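Local coordinates for protein 2-oxo-1,2-dihydroquinoline 8-monooxygenase, oxygenase component (Pseudomonas putida, PDB 1Z02) that is the oxygenase component of a Rieske-type monooxygenase that hydroxylates 2-oxo-1,2-dihydroquinoline at its 8-position, using a [2Fe-2S] cluster and a separate iron ion, at residues A[43-48]-A[62-67]; A[47-52]-A[200-205]. All blocks are in the same frame, centred on the assembly; numbering follows the deposited sequence.

Interaction 1 (A[43-48]-A[62-67]); sequences HWYPAL and QICGVP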
loop_
_atom_site.group_PDB
_atom_site.type_symbol
_atom_site.label_atom_id
_atom_site.label_comp_id
_atom_site.label_asym_id
_atom_site.label_seq_id
_atom_site.Cartn_x
_atom_site.Cartn_y
_atom_site.Cartn_z
ATOM N N HIS A 43 -20.835 -21.406 -7.152
ATOM C CA HIS A 43 -22.089 -20.683 -7.365
ATOM C C HIS A 43 -22.023 -19.919 -8.685
ATOM O O HIS A 43 -20.934 -19.691 -9.217
ATOM C CB HIS A 43 -22.348 -19.683 -6.226
ATOM C CG HIS A 43 -22.991 -20.285 -5.015
ATOM N ND1 HIS A 43 -22.268 -20.762 -3.941
ATOM C CD2 HIS A 43 -24.294 -20.472 -4.699
ATOM C CE1 HIS A 43 -23.097 -21.212 -3.017
ATOM N NE2 HIS A 43 -24.334 -21.048 -3.453
ATOM N N TRP A 44 -23.186 -19.538 -9.214
ATOM C CA TRP A 44 -23.244 -18.783 -10.465
ATOM C C TRP A 44 -23.124 -17.295 -10.153
ATOM O O TRP A 44 -23.704 -16.810 -9.181
ATOM C CB TRP A 44 -24.570 -19.023 -11.218
ATOM C CG TRP A 44 -24.708 -20.373 -11.871
ATOM C CD1 TRP A 44 -25.260 -21.499 -11.329
ATOM C CD2 TRP A 44 -24.293 -20.730 -13.198
ATOM N NE1 TRP A 44 -25.211 -22.537 -12.236
ATOM C CE2 TRP A 44 -24.621 -22.093 -13.388
ATOM C CE3 TRP A 44 -23.669 -20.034 -14.242
ATOM C CZ2 TRP A 44 -24.353 -22.768 -14.584
ATOM C CZ3 TRP A 44 -23.403 -20.706 -15.432
ATOM C CH2 TRP A 44 -23.742 -22.061 -15.589
ATOM N N TYR A 45 -22.370 -16.578 -10.981
ATOM C CA TYR A 45 -22.189 -15.135 -10.818
ATOM C C TYR A 45 -22.184 -14.476 -12.186
ATOM O O TYR A 45 -21.833 -15.108 -13.180
ATOM C CB TYR A 45 -20.841 -14.800 -10.163
ATOM C CG TYR A 45 -20.704 -15.165 -8.710
ATOM C CD1 TYR A 45 -20.108 -16.362 -8.327
ATOM C CD2 TYR A 45 -21.162 -14.302 -7.710
ATOM C CE1 TYR A 45 -19.967 -16.694 -6.986
ATOM C CE2 TYR A 45 -21.029 -14.625 -6.364
ATOM C CZ TYR A 45 -20.430 -15.825 -6.007
ATOM O OH TYR A 45 -20.298 -16.167 -4.680
ATOM N N PRO A 46 -22.578 -13.197 -12.257
ATOM C CA PRO A 46 -22.572 -12.499 -13.543
ATOM C C PRO A 46 -21.099 -12.143 -13.795
ATOM O O PRO A 46 -20.402 -11.676 -12.885
ATOM C CB PRO A 46 -23.452 -11.279 -13.269
ATOM C CG PRO A 46 -23.190 -10.992 -11.825
ATOM C CD PRO A 46 -23.219 -12.373 -11.213
ATOM N N ALA A 47 -20.611 -12.400 -15.002
ATOM C CA ALA A 47 -19.217 -12.109 -15.322
ATOM C C ALA A 47 -19.050 -10.835 -16.142
ATOM O O ALA A 47 -18.218 -9.974 -15.825
ATOM C CB ALA A 47 -18.593 -13.293 -16.077
ATOM N N LEU A 48 -19.833 -10.724 -17.209
ATOM C CA LEU A 48 -19.753 -9.567 -18.096
ATOM C C LEU A 48 -21.062 -9.409 -18.842
ATOM O O LEU A 48 -21.829 -10.360 -18.950
ATOM C CB LEU A 48 -18.641 -9.776 -19.137
ATOM C CG LEU A 48 -17.175 -9.865 -18.706
ATOM C CD1 LEU A 48 -16.343 -10.415 -19.847
ATOM C CD2 LEU A 48 -16.682 -8.495 -18.287
ATOM N N GLN A 62 -11.901 -11.492 -12.273
ATOM C CA GLN A 62 -11.569 -12.225 -11.056
ATOM C C GLN A 62 -12.800 -12.267 -10.158
ATOM O O GLN A 62 -13.382 -11.227 -9.841
ATOM C CB GLN A 62 -10.393 -11.567 -10.305
ATOM C CG GLN A 62 -9.810 -12.476 -9.221
ATOM C CD GLN A 62 -8.623 -11.882 -8.481
ATOM O OE1 GLN A 62 -7.894 -12.602 -7.807
ATOM N NE2 GLN A 62 -8.435 -10.575 -8.584
ATOM N N ILE A 63 -13.191 -13.479 -9.765
ATOM C CA ILE A 63 -14.353 -13.699 -8.911
ATOM C C ILE A 63 -14.009 -14.718 -7.826
ATOM O O ILE A 63 -13.441 -15.773 -8.114
ATOM C CB ILE A 63 -15.565 -14.218 -9.730
ATOM C CG1 ILE A 63 -15.988 -13.163 -10.762
ATOM C CG2 ILE A 63 -16.729 -14.532 -8.784
ATOM C CD1 ILE A 63 -17.053 -13.652 -11.733
ATOM N N CYS A 64 -14.358 -14.408 -6.582
ATOM C CA CYS A 64 -14.039 -15.275 -5.448
ATOM C C CYS A 64 -12.546 -15.584 -5.401
ATOM O O CYS A 64 -12.145 -16.681 -5.013
ATOM C CB CYS A 64 -14.831 -16.582 -5.501
ATOM S SG CYS A 64 -16.606 -16.380 -5.106
ATOM N N GLY A 65 -11.736 -14.607 -5.803
ATOM C CA GLY A 65 -10.294 -14.778 -5.806
ATOM C C GLY A 65 -9.761 -15.600 -6.979
ATOM O O GLY A 65 -8.549 -15.710 -7.170
ATOM N N VAL A 66 -10.668 -16.168 -7.771
ATOM C CA VAL A 66 -10.293 -16.991 -8.916
ATOM C C VAL A 66 -10.181 -16.188 -10.209
ATOM O O VAL A 66 -11.142 -15.561 -10.657
ATOM C CB VAL A 66 -11.334 -18.111 -9.162
ATOM C CG1 VAL A 66 -10.881 -18.992 -10.310
ATOM C CG2 VAL A 66 -11.526 -18.929 -7.900
ATOM N N PRO A 67 -8.986 -16.178 -10.811
ATOM C CA PRO A 67 -8.762 -15.457 -12.065
ATOM C C PRO A 67 -9.414 -16.246 -13.212
ATOM O O PRO A 67 -9.163 -17.446 -13.384
ATOM C CB PRO A 67 -7.237 -15.398 -12.163
ATOM C CG PRO A 67 -6.801 -16.629 -11.452
ATOM C CD PRO A 67 -7.729 -16.724 -10.273
#
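Y45 and P46 of strand 43-49 pack against I63 and C64 at the tip of a beta hairpin, all within the Rieske [2Fe-2S] domain. I63 to V66 form a type I' turn closed by V66 N to I63 O, 2.8 Å, and the return bond from I63 N to V66 O. Y45 carries most of the contact from the strand: its CG stands anti to the carbonyl carbon (chi1 -70°), and I63 CG2 lies over one face of its ring toward the rim, a CH-pi contact 4.2 Å from the centroid. C64 SG approaches the phenol end obliquely, 4.6 Å from that centroid. The hydroxyl is hydrogen-bonded to F40 O, so the buried polar tip is satisfied. An alanine at Y45 would probably leave F40 O without this mate and open a gap beside I63 CG2 and C64 SG. V319 of strand 313-320, in the oxygenase part of the chain, touches both Y45 and I63, placing the contact where the domains join. P46 contributes its backbone, and A47, in a classic beta bulge with L48 opposite I148, brings its CA near I63 CD1, the methyl that lies 4.1 Å from P46 O.

Interaction 2 (A[47-52]-A[200-205]); sequences ALFTHE and GMHRTG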
loop_
_atom_site.group_PDB
_atom_site.type_symbol
_atom_site.label_atom_id
_atom_site.label_comp_id
_atom_site.label_asym_id
_atom_site.label_seq_id
_atom_site.Cartn_x
_atom_site.Cartn_y
_atom_site.Cartn_z
ATOM N N ALA A 47 -20.611 -12.400 -15.002
ATOM C CA ALA A 47 -19.217 -12.109 -15.322
ATOM C C ALA A 47 -19.050 -10.835 -16.142
ATOM O O ALA A 47 -18.218 -9.974 -15.825
ATOM C CB ALA A 47 -18.593 -13.293 -16.077
ATOM N N LEU A 48 -19.833 -10.724 -17.209
ATOM C CA LEU A 48 -19.753 -9.567 -18.096
ATOM C C LEU A 48 -21.062 -9.409 -18.842
ATOM O O LEU A 48 -21.829 -10.360 -18.950
ATOM C CB LEU A 48 -18.641 -9.776 -19.137
ATOM C CG LEU A 48 -17.175 -9.865 -18.706
ATOM C CD1 LEU A 48 -16.343 -10.415 -19.847
ATOM C CD2 LEU A 48 -16.682 -8.495 -18.287
ATOM N N PHE A 49 -21.324 -8.205 -19.333
ATOM C CA PHE A 49 -22.511 -7.973 -20.136
ATOM C C PHE A 49 -22.109 -8.508 -21.504
ATOM O O PHE A 49 -20.927 -8.521 -21.851
ATOM C CB PHE A 49 -22.824 -6.479 -20.260
ATOM C CG PHE A 49 -23.501 -5.891 -19.052
ATOM C CD1 PHE A 49 -22.862 -4.915 -18.291
ATOM C CD2 PHE A 49 -24.784 -6.300 -18.686
ATOM C CE1 PHE A 49 -23.489 -4.349 -17.173
ATOM C CE2 PHE A 49 -25.425 -5.742 -17.569
ATOM C CZ PHE A 49 -24.771 -4.762 -16.812
ATOM N N THR A 50 -23.080 -8.956 -22.282
ATOM C CA THR A 50 -22.792 -9.479 -23.603
ATOM C C THR A 50 -21.993 -8.481 -24.441
ATOM O O THR A 50 -21.077 -8.868 -25.169
ATOM C CB THR A 50 -24.111 -9.848 -24.321
ATOM O OG1 THR A 50 -24.704 -10.983 -23.669
ATOM C CG2 THR A 50 -23.867 -10.175 -25.781
ATOM N N HIS A 51 -22.323 -7.198 -24.324
ATOM C CA HIS A 51 -21.628 -6.179 -25.102
ATOM C C HIS A 51 -20.161 -6.016 -24.706
ATOM O O HIS A 51 -19.392 -5.357 -25.406
ATOM C CB HIS A 51 -22.372 -4.835 -25.026
ATOM C CG HIS A 51 -22.425 -4.232 -23.658
ATOM N ND1 HIS A 51 -21.323 -3.670 -23.045
ATOM C CD2 HIS A 51 -23.458 -4.061 -22.799
ATOM C CE1 HIS A 51 -21.678 -3.177 -21.872
ATOM N NE2 HIS A 51 -22.970 -3.402 -21.699
ATOM N N GLU A 52 -19.763 -6.634 -23.599
ATOM C CA GLU A 52 -18.378 -6.543 -23.158
ATOM C C GLU A 52 -17.521 -7.660 -23.742
ATOM O O GLU A 52 -16.323 -7.730 -23.468
ATOM C CB GLU A 52 -18.306 -6.594 -21.637
ATOM C CG GLU A 52 -18.802 -5.347 -20.952
ATOM C CD GLU A 52 -18.700 -5.435 -19.440
ATOM O OE1 GLU A 52 -19.494 -6.181 -18.837
ATOM O OE2 GLU A 52 -17.823 -4.760 -18.854
ATOM N N GLY A 200 -28.074 -1.814 -17.585
ATOM C CA GLY A 200 -27.470 -1.609 -16.288
ATOM C C GLY A 200 -25.977 -1.387 -16.306
ATOM O O GLY A 200 -25.391 -1.008 -17.324
ATOM N N MET A 201 -25.350 -1.646 -15.166
ATOM C CA MET A 201 -23.916 -1.435 -15.043
ATOM C C MET A 201 -23.356 -2.201 -13.860
ATOM O O MET A 201 -24.104 -2.700 -13.014
ATOM C CB MET A 201 -23.663 0.043 -14.797
ATOM C CG MET A 201 -24.290 0.505 -13.478
ATOM S SD MET A 201 -24.286 2.284 -13.276
ATOM C CE MET A 201 -25.136 2.454 -11.806
ATOM N N HIS A 202 -22.031 -2.297 -13.818
ATOM C CA HIS A 202 -21.354 -2.926 -12.694
ATOM C C HIS A 202 -20.100 -2.101 -12.402
ATOM O O HIS A 202 -19.383 -1.683 -13.315
ATOM C CB HIS A 202 -21.059 -4.412 -12.959
ATOM C CG HIS A 202 -20.136 -4.679 -14.100
ATOM N ND1 HIS A 202 -18.767 -4.537 -14.003
ATOM C CD2 HIS A 202 -20.372 -5.161 -15.342
ATOM C CE1 HIS A 202 -18.204 -4.923 -15.131
ATOM N NE2 HIS A 202 -19.159 -5.309 -15.962
ATOM N N ARG A 203 -19.881 -1.817 -11.124
ATOM C CA ARG A 203 -18.742 -1.013 -10.711
ATOM C C ARG A 203 -18.011 -1.654 -9.548
ATOM O O ARG A 203 -18.634 -2.204 -8.641
ATOM C CB ARG A 203 -19.214 0.379 -10.285
ATOM C CG ARG A 203 -20.001 1.130 -11.342
ATOM C CD ARG A 203 -20.575 2.419 -10.777
ATOM N NE ARG A 203 -21.825 2.194 -10.056
ATOM C CZ ARG A 203 -22.465 3.136 -9.363
ATOM N NH1 ARG A 203 -21.990 4.357 -9.274
ATOM N NH2 ARG A 203 -23.610 2.878 -8.776
ATOM N N THR A 204 -16.687 -1.563 -9.565
ATOM C CA THR A 204 -15.888 -2.134 -8.496
ATOM C C THR A 204 -16.156 -1.370 -7.207
ATOM O O THR A 204 -16.091 -0.134 -7.175
ATOM C CB THR A 204 -14.387 -2.069 -8.825
ATOM O OG1 THR A 204 -14.152 -2.708 -10.084
ATOM C CG2 THR A 204 -13.580 -2.787 -7.760
ATOM N N GLY A 205 -16.490 -2.119 -6.157
ATOM C CA GLY A 205 -16.753 -1.536 -4.852
ATOM C C GLY A 205 -15.549 -1.760 -3.956
ATOM O O GLY A 205 -14.910 -2.809 -4.017
HETATM O O HOH W 1 -24.898 -2.482 -20.248
#
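A His-carboxylate hydrogen bond between H202 and E52 joins the two domains of the chain: E52 ends the 3-10 turn that follows strand 43-49 of the Rieske domain, and H202 sits on strand 196-206, an outermost strand of the large antiparallel sheet of the Bet v 1-like oxygenase domain. The side chains meet tip to tip. H202 NE2 donates to E52 OE1 at 3.0 Å, almost in the imidazole plane, on the syn lone pair; the carboxylate is twisted 44° from the ring, and a second bond to OE2 is weak. E52 OE1 is gripped twice, since F49 N donates to its anti lone pair at 2.8 Å and 176°, fixing the carboxylate against its own turn. OE2 also forms a salt bridge with K438. H202 ND1 is bonded to E327, and carboxylates at both nitrogens would probably favour a protonated ring.

Beside this polar pair, the F49 ring slides past the imidazole with little overlap, its CE1 3.7 Å from H202 CD2, while W329 stacks on H202 and also meets F49. F49 CZ presses on the strand backbone, 3.6 Å from G200 C. The backbone angles of G200 would bring any CB against the preceding carbonyl O, which suits glycine. Toward the solvent side, at the exposed H51, a water lies over the centre of the F49 ring, its O 2.6 Å from H51 NE2 and donating a weak bond to G200 O at 3.3 Å.

Both contacts start from strand 43-49, share A47 and L48, and have centres about 12 Å apart, yet they face different partners. Interaction 1 is a buried contact inside the Rieske domain, made of apolar, CH-pi and sulfur-aromatic touches with no hydrogen bond across it. Interaction 2 lies nearer the surface and spans the Rieske and oxygenase domains; there a charged network and a water join the aromatic packing. The oxygenase sheet borders both: strand 313-320 backs the first, and strands 196-206 and 325-335 meet the second. Neither contact touches a metal, although the M201 side chain in 200-205 lies about 13 Å from the iron (III) ion.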